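Local coordinates for protein putative cellulase CEL6 (Mycobacterium tuberculosis, PDB 1UP3) that probably acts as an endoglucanase of glycoside hydrolase family 6, cleaving beta-1,4-glucosidic bonds within cellulose chains, at residues A143-T148 against V179-G184; A2-G7 against A154-A159; D96-I101 against F137-Y142; R183-N188 against G207-S212. All blocks are in the same frame, centred on the assembly; numbering follows the deposited sequence. Where two conformers were deposited one is given.

Contact 1. Residues A143-T148 against V179-G184; sequences AVDTLT and VGRARG. With SO4 (sulfate ion), chain D.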
loop_
_atom_site.group_PDB
_atom_site.type_symbol
_atom_site.label_atom_id
_atom_site.label_comp_id
_atom_site.label_asym_id
_atom_site.label_seq_id
_atom_site.Cartn_x
_atom_site.Cartn_y
_atom_site.Cartn_z
ATOM N N ALA A 143 7.462 7.404 11.983
ATOM C CA ALA A 143 6.390 7.695 11.049
ATOM C C ALA A 143 5.029 7.722 11.727
ATOM O O ALA A 143 4.253 8.629 11.518
ATOM C CB ALA A 143 6.405 6.704 9.909
ATOM N N VAL A 144 4.724 6.735 12.553
ATOM C CA VAL A 144 3.460 6.679 13.248
ATOM C C VAL A 144 3.311 7.898 14.132
ATOM O O VAL A 144 2.287 8.595 14.099
ATOM C CB VAL A 144 3.318 5.389 14.094
ATOM C CG1 VAL A 144 2.113 5.474 15.016
ATOM C CG2 VAL A 144 3.200 4.158 13.191
ATOM N N ASP A 145 4.343 8.170 14.935
ATOM C CA ASP A 145 4.264 9.266 15.909
ATOM C C ASP A 145 4.103 10.619 15.238
ATOM O O ASP A 145 3.458 11.510 15.804
ATOM C CB ASP A 145 5.526 9.323 16.763
ATOM C CG ASP A 145 5.627 8.200 17.797
ATOM O OD1 ASP A 145 4.642 7.464 18.056
ATOM O OD2 ASP A 145 6.688 8.070 18.458
ATOM N N THR A 146 4.684 10.795 14.060
ATOM C CA THR A 146 4.690 12.099 13.375
ATOM C C THR A 146 3.463 12.296 12.510
ATOM O O THR A 146 2.876 13.381 12.480
ATOM C CB THR A 146 5.957 12.218 12.559
ATOM O OG1 THR A 146 7.079 11.968 13.431
ATOM C CG2 THR A 146 6.169 13.635 12.046
ATOM N N LEU A 147 3.092 11.267 11.768
ATOM C CA LEU A 147 1.972 11.352 10.849
ATOM C C LEU A 147 0.627 11.498 11.557
ATOM O O LEU A 147 -0.263 12.190 11.029
ATOM C CB LEU A 147 1.931 10.186 9.866
ATOM C CG LEU A 147 3.146 10.057 8.949
ATOM C CD1 LEU A 147 3.177 8.676 8.337
ATOM C CD2 LEU A 147 3.137 11.174 7.882
ATOM N N THR A 148 0.480 10.877 12.735
ATOM C CA THR A 148 -0.770 10.931 13.480
ATOM C C THR A 148 -1.022 12.281 14.145
ATOM O O THR A 148 -2.087 12.491 14.707
ATOM C CB THR A 148 -0.890 9.787 14.498
ATOM O OG1 THR A 148 0.249 9.766 15.369
ATOM C CG2 THR A 148 -0.939 8.439 13.792
ATOM N N VAL A 179 1.437 0.768 17.030
ATOM C CA VAL A 179 0.211 0.632 16.246
ATOM C C VAL A 179 -1.045 1.199 16.946
ATOM O O VAL A 179 -1.979 1.651 16.283
ATOM C CB VAL A 179 -0.013 -0.843 15.815
ATOM C CG1 VAL A 179 -0.306 -1.726 17.029
ATOM C CG2 VAL A 179 -1.119 -0.977 14.793
ATOM N N GLY A 180 -1.053 1.138 18.274
ATOM C CA GLY A 180 -2.087 1.730 19.108
ATOM C C GLY A 180 -2.374 3.204 18.879
ATOM O O GLY A 180 -3.504 3.665 19.142
ATOM N N ARG A 181 -1.372 3.954 18.437
ATOM C CA ARG A 181 -1.503 5.363 18.126
ATOM C C ARG A 181 -2.092 5.578 16.717
ATOM O O ARG A 181 -2.668 6.606 16.429
ATOM C CB ARG A 181 -0.123 6.015 18.227
ATOM C CG ARG A 181 -0.123 7.511 18.191
ATOM C CD ARG A 181 1.201 8.186 18.573
ATOM N NE ARG A 181 1.798 7.712 19.827
ATOM C CZ ARG A 181 1.345 7.973 21.056
ATOM N NH1 ARG A 181 0.244 8.693 21.250
ATOM N NH2 ARG A 181 1.993 7.488 22.111
ATOM N N ALA A 182 -1.917 4.583 15.861
ATOM C CA ALA A 182 -2.434 4.628 14.494
ATOM C C ALA A 182 -3.852 4.040 14.474
ATOM O O ALA A 182 -4.395 3.625 15.517
ATOM C CB ALA A 182 -1.529 3.861 13.583
ATOM N N ARG A 183 -4.478 4.001 13.296
ATOM C CA ARG A 183 -5.758 3.313 13.154
ATOM C C ARG A 183 -5.555 1.811 13.151
ATOM O O ARG A 183 -6.413 1.067 13.639
ATOM C CB ARG A 183 -6.477 3.769 11.875
ATOM C CG ARG A 183 -7.815 3.124 11.615
ATOM C CD ARG A 183 -8.867 3.369 12.694
ATOM N NE ARG A 183 -10.107 2.677 12.370
ATOM C CZ ARG A 183 -11.178 2.630 13.125
ATOM N NH1 ARG A 183 -11.206 3.272 14.286
ATOM N NH2 ARG A 183 -12.248 1.957 12.712
ATOM N N GLY A 184 -4.455 1.360 12.557
ATOM C CA GLY A 184 -4.147 -0.058 12.541
ATOM C C GLY A 184 -3.082 -0.421 11.529
ATOM O O GLY A 184 -1.993 0.164 11.491
HETATM S S SO4 D . -14.668 1.928 15.635
HETATM O O1 SO4 D . -13.607 2.895 15.923
HETATM O O2 SO4 D . -14.665 1.422 14.259
HETATM O O3 SO4 D . -15.967 2.592 15.823
HETATM O O4 SO4 D . -14.569 0.821 16.588
#

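Contact 2. Residues A2-G7 against A154-A159; sequences ANPLAG and AVYVDA. With SO4 (sulfate ion), chain D.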
loop_
_atom_site.group_PDB
_atom_site.type_symbol
_atom_site.label_atom_id
_atom_site.label_comp_id
_atom_site.label_asym_id
_atom_site.label_seq_id
_atom_site.Cartn_x
_atom_site.Cartn_y
_atom_site.Cartn_z
ATOM N N ALA A 2 -15.407 5.407 15.143
ATOM C CA ALA A 2 -16.102 4.949 13.922
ATOM C C ALA A 2 -15.051 4.736 12.834
ATOM O O ALA A 2 -13.877 5.109 13.012
ATOM C CB ALA A 2 -17.139 5.977 13.479
ATOM N N ASN A 3 -15.477 4.145 11.716
ATOM C CA ASN A 3 -14.567 3.866 10.587
ATOM C C ASN A 3 -14.226 5.185 9.903
ATOM O O ASN A 3 -15.123 5.811 9.334
ATOM C CB ASN A 3 -15.277 2.936 9.646
ATOM C CG ASN A 3 -14.418 2.487 8.487
ATOM O OD1 ASN A 3 -13.328 3.021 8.285
ATOM N ND2 ASN A 3 -14.905 1.468 7.750
ATOM N N PRO A 4 -12.967 5.624 9.941
ATOM C CA PRO A 4 -12.577 6.891 9.309
ATOM C C PRO A 4 -12.674 6.878 7.772
ATOM O O PRO A 4 -12.592 7.912 7.118
ATOM C CB PRO A 4 -11.112 7.064 9.764
ATOM C CG PRO A 4 -10.606 5.688 9.977
ATOM C CD PRO A 4 -11.793 4.914 10.516
ATOM N N LEU A 5 -12.861 5.709 7.184
ATOM C CA LEU A 5 -12.836 5.564 5.734
ATOM C C LEU A 5 -14.230 5.550 5.119
ATOM O O LEU A 5 -14.365 5.470 3.908
ATOM C CB LEU A 5 -12.118 4.272 5.328
ATOM C CG LEU A 5 -10.703 4.110 5.872
ATOM C CD1 LEU A 5 -10.005 2.913 5.220
ATOM C CD2 LEU A 5 -9.879 5.358 5.641
ATOM N N ALA A 6 -15.271 5.589 5.960
ATOM C CA ALA A 6 -16.638 5.515 5.474
ATOM C C ALA A 6 -17.079 6.961 5.191
ATOM O O ALA A 6 -16.436 7.898 5.609
ATOM C CB ALA A 6 -17.517 4.821 6.493
ATOM N N GLY A 7 -18.125 7.181 4.435
ATOM C CA GLY A 7 -18.514 8.591 4.302
ATOM C C GLY A 7 -17.972 9.414 3.141
ATOM O O GLY A 7 -18.622 10.396 2.786
ATOM N N ALA A 154 -5.780 8.769 8.640
ATOM C CA ALA A 154 -6.050 7.401 9.036
ATOM C C ALA A 154 -4.830 6.603 8.644
ATOM O O ALA A 154 -4.576 6.401 7.461
ATOM C CB ALA A 154 -7.269 6.877 8.374
ATOM N N VAL A 155 -4.059 6.185 9.639
ATOM C CA VAL A 155 -2.710 5.632 9.404
ATOM C C VAL A 155 -2.734 4.128 9.624
ATOM O O VAL A 155 -3.165 3.664 10.692
ATOM C CB VAL A 155 -1.657 6.310 10.305
ATOM C CG1 VAL A 155 -0.256 5.691 10.058
ATOM C CG2 VAL A 155 -1.639 7.816 10.066
ATOM N N TYR A 156 -2.246 3.395 8.629
ATOM C CA TYR A 156 -2.212 1.928 8.662
ATOM C C TYR A 156 -0.770 1.504 8.423
ATOM O O TYR A 156 -0.186 1.791 7.377
ATOM C CB TYR A 156 -3.135 1.297 7.602
ATOM C CG TYR A 156 -4.595 1.649 7.804
ATOM C CD1 TYR A 156 -5.133 2.784 7.220
ATOM C CD2 TYR A 156 -5.436 0.871 8.596
ATOM C CE1 TYR A 156 -6.443 3.150 7.403
ATOM C CE2 TYR A 156 -6.774 1.261 8.794
ATOM C CZ TYR A 156 -7.257 2.393 8.210
ATOM O OH TYR A 156 -8.572 2.769 8.385
ATOM N N VAL A 157 -0.169 0.845 9.400
ATOM C CA VAL A 157 1.205 0.353 9.279
ATOM C C VAL A 157 1.217 -0.966 8.537
ATOM O O VAL A 157 0.464 -1.887 8.851
ATOM C CB VAL A 157 1.813 0.128 10.696
ATOM C CG1 VAL A 157 3.192 -0.433 10.569
ATOM C CG2 VAL A 157 1.757 1.450 11.479
ATOM N N ASP A 158 2.065 -1.120 7.540
ATOM C CA ASP A 158 1.959 -2.361 6.793
ATOM C C ASP A 158 2.409 -3.554 7.629
ATOM O O ASP A 158 3.454 -3.509 8.316
ATOM C CB ASP A 158 2.733 -2.295 5.498
ATOM C CG ASP A 158 2.467 -3.505 4.648
ATOM O OD1 ASP A 158 1.354 -3.583 4.092
ATOM O OD2 ASP A 158 3.274 -4.484 4.601
ATOM N N ALA A 159 1.698 -4.684 7.464
ATOM C CA ALA A 159 1.907 -5.861 8.297
ATOM C C ALA A 159 2.063 -7.166 7.470
ATOM O O ALA A 159 1.832 -8.263 8.000
ATOM C CB ALA A 159 0.747 -5.992 9.270
HETATM S S SO4 D . -14.668 1.928 15.635
HETATM O O1 SO4 D . -13.607 2.895 15.923
HETATM O O2 SO4 D . -14.665 1.422 14.259
HETATM O O3 SO4 D . -15.967 2.592 15.823
HETATM O O4 SO4 D . -14.569 0.821 16.588
#

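Contact 3. Residues D96-I101 against F137-Y142; sequences DYRGWI and FDLVRY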
loop_
_atom_site.group_PDB
_atom_site.type_symbol
_atom_site.label_atom_id
_atom_site.label_comp_id
_atom_site.label_asym_id
_atom_site.label_seq_id
_atom_site.Cartn_x
_atom_site.Cartn_y
_atom_site.Cartn_z
ATOM N N ASP A 96 17.844 10.888 6.896
ATOM C CA ASP A 96 17.163 11.319 5.687
ATOM C C ASP A 96 15.699 10.920 5.762
ATOM O O ASP A 96 14.808 11.709 5.446
ATOM C CB ASP A 96 17.778 10.680 4.453
ATOM C CG ASP A 96 19.183 11.142 4.155
ATOM O OD1 ASP A 96 19.532 12.296 4.419
ATOM O OD2 ASP A 96 20.027 10.344 3.659
ATOM N N TYR A 97 15.433 9.684 6.181
ATOM C CA TYR A 97 14.051 9.207 6.227
ATOM C C TYR A 97 13.231 10.036 7.221
ATOM O O TYR A 97 12.076 10.406 6.955
ATOM C CB TYR A 97 14.031 7.720 6.622
ATOM C CG TYR A 97 12.637 7.112 6.575
ATOM C CD1 TYR A 97 12.077 6.735 5.363
ATOM C CD2 TYR A 97 11.855 6.988 7.720
ATOM C CE1 TYR A 97 10.807 6.238 5.270
ATOM C CE2 TYR A 97 10.550 6.457 7.630
ATOM C CZ TYR A 97 10.054 6.095 6.401
ATOM O OH TYR A 97 8.776 5.584 6.266
ATOM N N ARG A 98 13.821 10.317 8.375
ATOM C CA ARG A 98 13.096 11.143 9.329
ATOM C C ARG A 98 12.756 12.526 8.798
ATOM O O ARG A 98 11.678 13.074 9.046
ATOM C CB ARG A 98 13.840 11.223 10.652
ATOM C CG ARG A 98 13.974 9.928 11.349
ATOM C CD ARG A 98 15.112 9.981 12.301
ATOM N NE ARG A 98 14.624 10.307 13.610
ATOM C CZ ARG A 98 14.409 9.367 14.531
ATOM N NH1 ARG A 98 14.680 8.089 14.265
ATOM N NH2 ARG A 98 13.931 9.694 15.712
ATOM N N GLY A 99 13.647 13.109 8.057
ATOM C CA GLY A 99 13.389 14.416 7.482
ATOM C C GLY A 99 12.271 14.358 6.456
ATOM O O GLY A 99 11.440 15.267 6.345
ATOM N N TRP A 100 12.256 13.259 5.719
ATOM C CA TRP A 100 11.202 12.982 4.744
ATOM C C TRP A 100 9.840 12.869 5.406
ATOM O O TRP A 100 8.892 13.496 4.944
ATOM C CB TRP A 100 11.519 11.703 4.009
ATOM C CG TRP A 100 10.656 11.384 2.796
ATOM C CD1 TRP A 100 10.599 12.076 1.607
ATOM C CD2 TRP A 100 9.811 10.219 2.619
ATOM N NE1 TRP A 100 9.775 11.418 0.717
ATOM C CE2 TRP A 100 9.289 10.278 1.299
ATOM C CE3 TRP A 100 9.471 9.113 3.427
ATOM C CZ2 TRP A 100 8.424 9.290 0.782
ATOM C CZ3 TRP A 100 8.630 8.157 2.930
ATOM C CH2 TRP A 100 8.118 8.244 1.602
ATOM N N ILE A 101 9.745 12.077 6.484
ATOM C CA ILE A 101 8.509 11.952 7.240
ATOM C C ILE A 101 8.052 13.337 7.792
ATOM O O ILE A 101 6.863 13.651 7.738
ATOM C CB ILE A 101 8.698 10.937 8.424
ATOM C CG1 ILE A 101 8.844 9.506 7.889
ATOM C CG2 ILE A 101 7.573 11.084 9.400
ATOM C CD1 ILE A 101 7.618 8.996 7.086
ATOM N N PHE A 137 12.672 -0.433 12.922
ATOM C CA PHE A 137 11.494 -0.365 13.793
ATOM C C PHE A 137 11.352 1.068 14.349
ATOM O O PHE A 137 10.245 1.617 14.389
ATOM C CB PHE A 137 11.554 -1.379 14.934
ATOM C CG PHE A 137 11.516 -2.835 14.497
ATOM C CD1 PHE A 137 11.045 -3.207 13.266
ATOM C CD2 PHE A 137 11.974 -3.826 15.344
ATOM C CE1 PHE A 137 11.021 -4.548 12.885
ATOM C CE2 PHE A 137 11.942 -5.158 14.953
ATOM C CZ PHE A 137 11.448 -5.499 13.728
ATOM N N ASP A 138 12.472 1.680 14.745
ATOM C CA ASP A 138 12.459 3.077 15.191
ATOM C C ASP A 138 11.964 4.060 14.141
ATOM O O ASP A 138 11.249 5.012 14.485
ATOM C CB ASP A 138 13.823 3.508 15.701
ATOM C CG ASP A 138 14.249 2.771 16.946
ATOM O OD1 ASP A 138 13.401 2.145 17.632
ATOM O OD2 ASP A 138 15.444 2.773 17.295
ATOM N N LEU A 139 12.306 3.824 12.870
ATOM C CA LEU A 139 11.852 4.672 11.776
ATOM C C LEU A 139 10.356 4.519 11.508
ATOM O O LEU A 139 9.669 5.507 11.270
ATOM C CB LEU A 139 12.667 4.367 10.513
ATOM C CG LEU A 139 14.136 4.766 10.632
ATOM C CD1 LEU A 139 14.869 4.299 9.374
ATOM C CD2 LEU A 139 14.361 6.198 10.905
ATOM N N VAL A 140 9.844 3.295 11.602
ATOM C CA VAL A 140 8.430 3.087 11.427
ATOM C C VAL A 140 7.677 3.724 12.594
ATOM O O VAL A 140 6.629 4.325 12.396
ATOM C CB VAL A 140 8.085 1.601 11.215
ATOM C CG1 VAL A 140 6.563 1.422 11.133
ATOM C CG2 VAL A 140 8.750 1.122 9.925
ATOM N N ARG A 141 8.183 3.546 13.807
ATOM C CA ARG A 141 7.580 4.215 14.954
ATOM C C ARG A 141 7.590 5.747 14.804
ATOM O O ARG A 141 6.605 6.427 15.157
ATOM C CB ARG A 141 8.292 3.797 16.253
ATOM C CG ARG A 141 7.556 4.335 17.492
ATOM C CD ARG A 141 8.203 3.967 18.843
ATOM N NE ARG A 141 8.999 2.785 18.733
ATOM C CZ ARG A 141 10.325 2.667 18.765
ATOM N NH1 ARG A 141 11.142 3.691 19.038
ATOM N NH2 ARG A 141 10.826 1.443 18.547
ATOM N N TYR A 142 8.677 6.294 14.266
ATOM C CA TYR A 142 8.781 7.723 14.015
ATOM C C TYR A 142 7.676 8.183 13.041
ATOM O O TYR A 142 7.011 9.189 13.263
ATOM C CB TYR A 142 10.159 8.072 13.461
ATOM C CG TYR A 142 10.368 9.574 13.348
ATOM C CD1 TYR A 142 10.731 10.310 14.439
ATOM C CD2 TYR A 142 10.124 10.246 12.147
ATOM C CE1 TYR A 142 10.882 11.691 14.372
ATOM C CE2 TYR A 142 10.286 11.638 12.063
ATOM C CZ TYR A 142 10.642 12.346 13.205
ATOM O OH TYR A 142 10.816 13.730 13.197
#

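Contact 4. Residues R183-N188 against G207-S212; sequences RGFSLN and GLTNGS. With SO4 (sulfate ion), chain D.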
loop_
_atom_site.group_PDB
_atom_site.type_symbol
_atom_site.label_atom_id
_atom_site.label_comp_id
_atom_site.label_asym_id
_atom_site.label_seq_id
_atom_site.Cartn_x
_atom_site.Cartn_y
_atom_site.Cartn_z
ATOM N N ARG A 183 -4.478 4.001 13.296
ATOM C CA ARG A 183 -5.758 3.313 13.154
ATOM C C ARG A 183 -5.555 1.811 13.151
ATOM O O ARG A 183 -6.413 1.067 13.639
ATOM C CB ARG A 183 -6.477 3.769 11.875
ATOM C CG ARG A 183 -7.815 3.124 11.615
ATOM C CD ARG A 183 -8.867 3.369 12.694
ATOM N NE ARG A 183 -10.107 2.677 12.370
ATOM C CZ ARG A 183 -11.178 2.630 13.125
ATOM N NH1 ARG A 183 -11.206 3.272 14.286
ATOM N NH2 ARG A 183 -12.248 1.957 12.712
ATOM N N GLY A 184 -4.455 1.360 12.557
ATOM C CA GLY A 184 -4.147 -0.058 12.541
ATOM C C GLY A 184 -3.082 -0.421 11.529
ATOM O O GLY A 184 -1.993 0.164 11.491
ATOM N N PHE A 185 -3.387 -1.434 10.730
ATOM C CA PHE A 185 -2.402 -2.027 9.845
ATOM C C PHE A 185 -2.981 -2.419 8.473
ATOM O O PHE A 185 -4.184 -2.445 8.295
ATOM C CB PHE A 185 -1.760 -3.274 10.545
ATOM C CG PHE A 185 -2.756 -4.330 10.916
ATOM C CD1 PHE A 185 -3.456 -4.243 12.109
ATOM C CD2 PHE A 185 -2.991 -5.441 10.091
ATOM C CE1 PHE A 185 -4.377 -5.218 12.476
ATOM C CE2 PHE A 185 -3.898 -6.418 10.484
ATOM C CZ PHE A 185 -4.614 -6.289 11.654
ATOM N N SER A 186 -2.088 -2.706 7.519
ATOM C CA SER A 186 -2.500 -3.143 6.185
ATOM C C SER A 186 -1.985 -4.513 5.878
ATOM O O SER A 186 -0.922 -4.920 6.366
ATOM C CB SER A 186 -2.048 -2.132 5.100
ATOM O OG SER A 186 -0.668 -1.889 5.187
ATOM N N LEU A 187 -2.765 -5.234 5.079
ATOM C CA LEU A 187 -2.444 -6.604 4.643
ATOM C C LEU A 187 -2.543 -6.785 3.135
ATOM O O LEU A 187 -3.329 -6.117 2.456
ATOM C CB LEU A 187 -3.440 -7.569 5.251
ATOM C CG LEU A 187 -3.515 -7.676 6.781
ATOM C CD1 LEU A 187 -4.670 -8.602 7.206
ATOM C CD2 LEU A 187 -2.165 -8.184 7.298
ATOM N N ASN A 188 -1.762 -7.738 2.631
ATOM C CA ASN A 188 -1.848 -8.199 1.248
ATOM C C ASN A 188 -1.324 -7.223 0.207
ATOM O O ASN A 188 -1.613 -7.396 -0.980
ATOM C CB ASN A 188 -3.298 -8.580 0.891
ATOM C CG ASN A 188 -3.397 -9.808 -0.040
ATOM O OD1 ASN A 188 -2.542 -10.721 -0.031
ATOM N ND2 ASN A 188 -4.407 -9.801 -0.880
ATOM N N GLY A 207 -6.816 -8.976 17.509
ATOM C CA GLY A 207 -6.904 -9.498 18.858
ATOM C C GLY A 207 -5.646 -9.335 19.682
ATOM O O GLY A 207 -5.717 -9.179 20.912
ATOM N N LEU A 208 -4.501 -9.372 19.024
ATOM C CA LEU A 208 -3.186 -9.258 19.662
ATOM C C LEU A 208 -2.649 -7.832 19.730
ATOM O O LEU A 208 -1.574 -7.603 20.275
ATOM C CB LEU A 208 -2.190 -10.153 18.918
ATOM C CG LEU A 208 -2.499 -11.644 18.962
ATOM C CD1 LEU A 208 -1.643 -12.416 17.965
ATOM C CD2 LEU A 208 -2.316 -12.199 20.382
ATOM N N THR A 209 -3.402 -6.869 19.221
ATOM C CA THR A 209 -3.032 -5.452 19.218
ATOM C C THR A 209 -4.148 -4.593 19.789
ATOM O O THR A 209 -4.416 -3.493 19.290
ATOM C CB THR A 209 -2.717 -4.962 17.794
ATOM O OG1 THR A 209 -3.816 -5.303 16.911
ATOM C CG2 THR A 209 -1.521 -5.664 17.247
ATOM N N ASN A 210 -4.861 -5.129 20.762
ATOM C CA ASN A 210 -5.904 -4.355 21.473
ATOM C C ASN A 210 -6.997 -3.803 20.575
ATOM O O ASN A 210 -7.523 -2.726 20.797
ATOM C CB ASN A 210 -5.258 -3.236 22.294
ATOM C CG ASN A 210 -6.159 -2.737 23.426
ATOM O OD1 ASN A 210 -6.695 -3.533 24.210
ATOM N ND2 ASN A 210 -6.338 -1.403 23.504
ATOM N N GLY A 211 -7.366 -4.565 19.558
ATOM C CA GLY A 211 -8.507 -4.232 18.722
ATOM C C GLY A 211 -8.230 -3.298 17.570
ATOM O O GLY A 211 -9.150 -2.609 17.104
ATOM N N SER A 212 -7.007 -3.292 17.084
ATOM C CA SER A 212 -6.683 -2.404 15.968
ATOM C C SER A 212 -7.451 -2.830 14.717
ATOM O O SER A 212 -7.905 -3.983 14.582
ATOM C CB SER A 212 -5.200 -2.373 15.701
ATOM O OG SER A 212 -4.789 -3.589 15.145
HETATM S S SO4 D . -14.668 1.928 15.635
HETATM O O1 SO4 D . -13.607 2.895 15.923
HETATM O O2 SO4 D . -14.665 1.422 14.259
HETATM O O3 SO4 D . -15.967 2.592 15.823
HETATM O O4 SO4 D . -14.569 0.821 16.588
#

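Contact 1. Residues A143-T148 against V179-G184
The carbonyl oxygen of Val144 takes two bonds from Thr148, one of the residues packing helix 130-147 of the distorted seven-stranded alpha/beta barrel of family 6 against the loop leading into strand 184-187. Thr148 OG1 donates to Val144 O over 2.7 Å, while Thr148 N approaches the same oxygen from the opposite face of the carbonyl plane at 3.2 Å. Set between the backbone N and the carbonyl carbon (chi1 54°), OG1 bends back to the helix and still touches the aliphatic part of Arg181, whose CG lies 3.6 Å from Thr148 OG1. The two side chains cross at about a right angle. Val144 sends CG1 anti to its backbone N, and that methyl rests 4.0 Å from Arg181 CB and 4.2 Å from Ala182 CB. Beneath this layer lies strand 153-158: Val157 receives Val144, and Val155 receives both Thr148 and Ala182. Nearer the surface the contact turns polar but lax. Asp145 and Arg181 form a salt bridge in which the carboxylate and guanidinium planes stand 68° apart, and its hydrogen bond, from Arg181 NE to Asp145 OD1, is weak, at 3.4 Å with an N-H...O angle of 127°.

Contact 2. Residues A2-G7 against A154-A159
Leu5 and Pro4 meet Tyr156 tip to tip where the N-terminal segment, folded into a type I beta turn from Asn3 to Ala6, packs against strand 153-158 in the middle of the parallel sheet of the alpha/beta barrel. The packing is closest around the phenol oxygen. Leu5 CG, anti to the carbonyl carbon (chi1 -55°), is set 3.6 Å from Tyr156 OH, and Leu5 CD1 comes to 3.5 Å from the same oxygen, oblique to the ring. This oxygen is not left to carbon neighbours alone, because it hydrogen-bonds to Asp255 of strand 254-258. Beside it, Ala154 CB touches both residues of the turn, 3.9 Å from Pro4 CG and 4.1 Å from Leu5 CD2. Leu5 also leans on Thr114 and Ala256, so its side chain touches three strands.

Toward the chain terminus the hold slackens. Ala2 is exposed and does not touch the strand. Its amino nitrogen makes two weak hydrogen bonds to a sulfate ion, probably taken up from the crystallisation liquor; the shorter runs 2.9 Å from Ala2 N to sulfate O3. Between the two regions Asn3 ND2 anchors the turn to the backbone oxygen of Asp255, while Asn3 OD1 braces it from within as an Asx turn. Here Leu5 N donates to Asn3 OD1 over 2.9 Å, nearly straight at 161°, from a position 50° out of the amide carbonyl plane.

Contact 3. Residues D96-I101 against F137-Y142
Arg98 lies across one face of the Tyr142 ring and meets it with CB, CG and most of the guanidinium end. Its CB sits over the face, 3.8 Å from Tyr142 CE2. CG follows 4.1 Å from the ring centroid in a CH-pi contact, and on another side it touches Leu139 CD2 at 3.8 Å, a methyl that CD also meets. Beyond CD the chain bends (chi3 96°), and NE comes near Tyr142 CD1 and CE1. CZ is then 4.4 Å from the Tyr142 centroid, an off-centre cation-pi interaction with guanidinium and ring planes 37° apart. Of the two terminal nitrogens, NH2 descends to 3.5 Å from Tyr142 CD1, whereas NH1 turns back to Leu139 CD2.

The helices so joined, 94-108 and 130-147, are neighbouring outer helices of the alpha/beta barrel; their segments run nearly parallel, 12° apart, with axes 10.2 Å from each other. One turn on from Arg98, Ile101 slides past Tyr142 in the opposite direction, CG2 lying 3.8 Å from Tyr142 CE2, and the phenol OH is held by Asp102 of the same helix. Deeper in, Tyr97 CD2 packs 3.9 Å from Leu139 CB, and its hydroxyl bonds to Glu118.

Contact 4. Residues R183-N188 against G207-S212
Phe185 and Ser212 each hold the first side-chain atom beyond CB in the crowded position between the backbone N and the carbonyl carbon, chi1 59° setting Phe185 CG and 71° setting Ser212 OG. The hydroxyl then meets the phenyl ring at its edge. Ser212 was modelled in two conformers, so the details of its hydroxyl hold for the given one and are less certain. In that conformer the oxygen lies in the plane of the ring, 3.2 Å from Phe185 CE1 and 3.4 Å from Phe185 CD1. Ser212 OG also donates there to Thr209 OG1 over 2.6 Å, while Thr209 OG1 is linked in turn to backbone oxygens of helix 195-208. The segments belong to a beta-alpha-beta crossover of the barrel, in which strand 184-187 leads through helix 195-208 to its parallel neighbour 213-217. Beside the ring contact, Gly184 CA lies 4.1 Å from Ser212 CB. Around the phenyl group, Tyr214 brings a ring at a shallow angle, and Ile205 and Leu174 add apolar contacts from two helices.

The CA-CB bond of Arg183 points away from 207-212. Its NE forms a salt bridge with Asp255, and its NH1 and NH2 each reach a sulfate oxygen; the bond from NH1 to sulfate O1 is 2.9 Å long and nearly straight, at 172°. If the given conformer of Ser212 holds, the in-plane approach places a partly negative oxygen against the weakly positive hydrogens of the Phe185 ring edge, consistent with a mild electrostatic attraction alongside the hydroxyl's bond to Thr209.

Overall arrangement
From the N terminus, contact 2 opens first, at 2-7, and closes at 154-159 after half the chain, fastening the N-terminal turn to a central strand. Within that long loop contact 3 opens and closes, pairing outer helices 94-108 and 130-147. Contact 1 starts farther along the same helix, at 143-148, before contact 2 has closed, and ends beyond it at 179-184, so the two cross. Contact 4 begins on Arg183 and Gly184, where contact 1 ends, and closes at 207-212. Contacts 1, 2 and 4 converge on neighbouring strands 153-158 and 184-187, which are bonded through their backbones; contact 3, with its centre 20 Å from those of contacts 2 and 4, belongs to the helical layer outside.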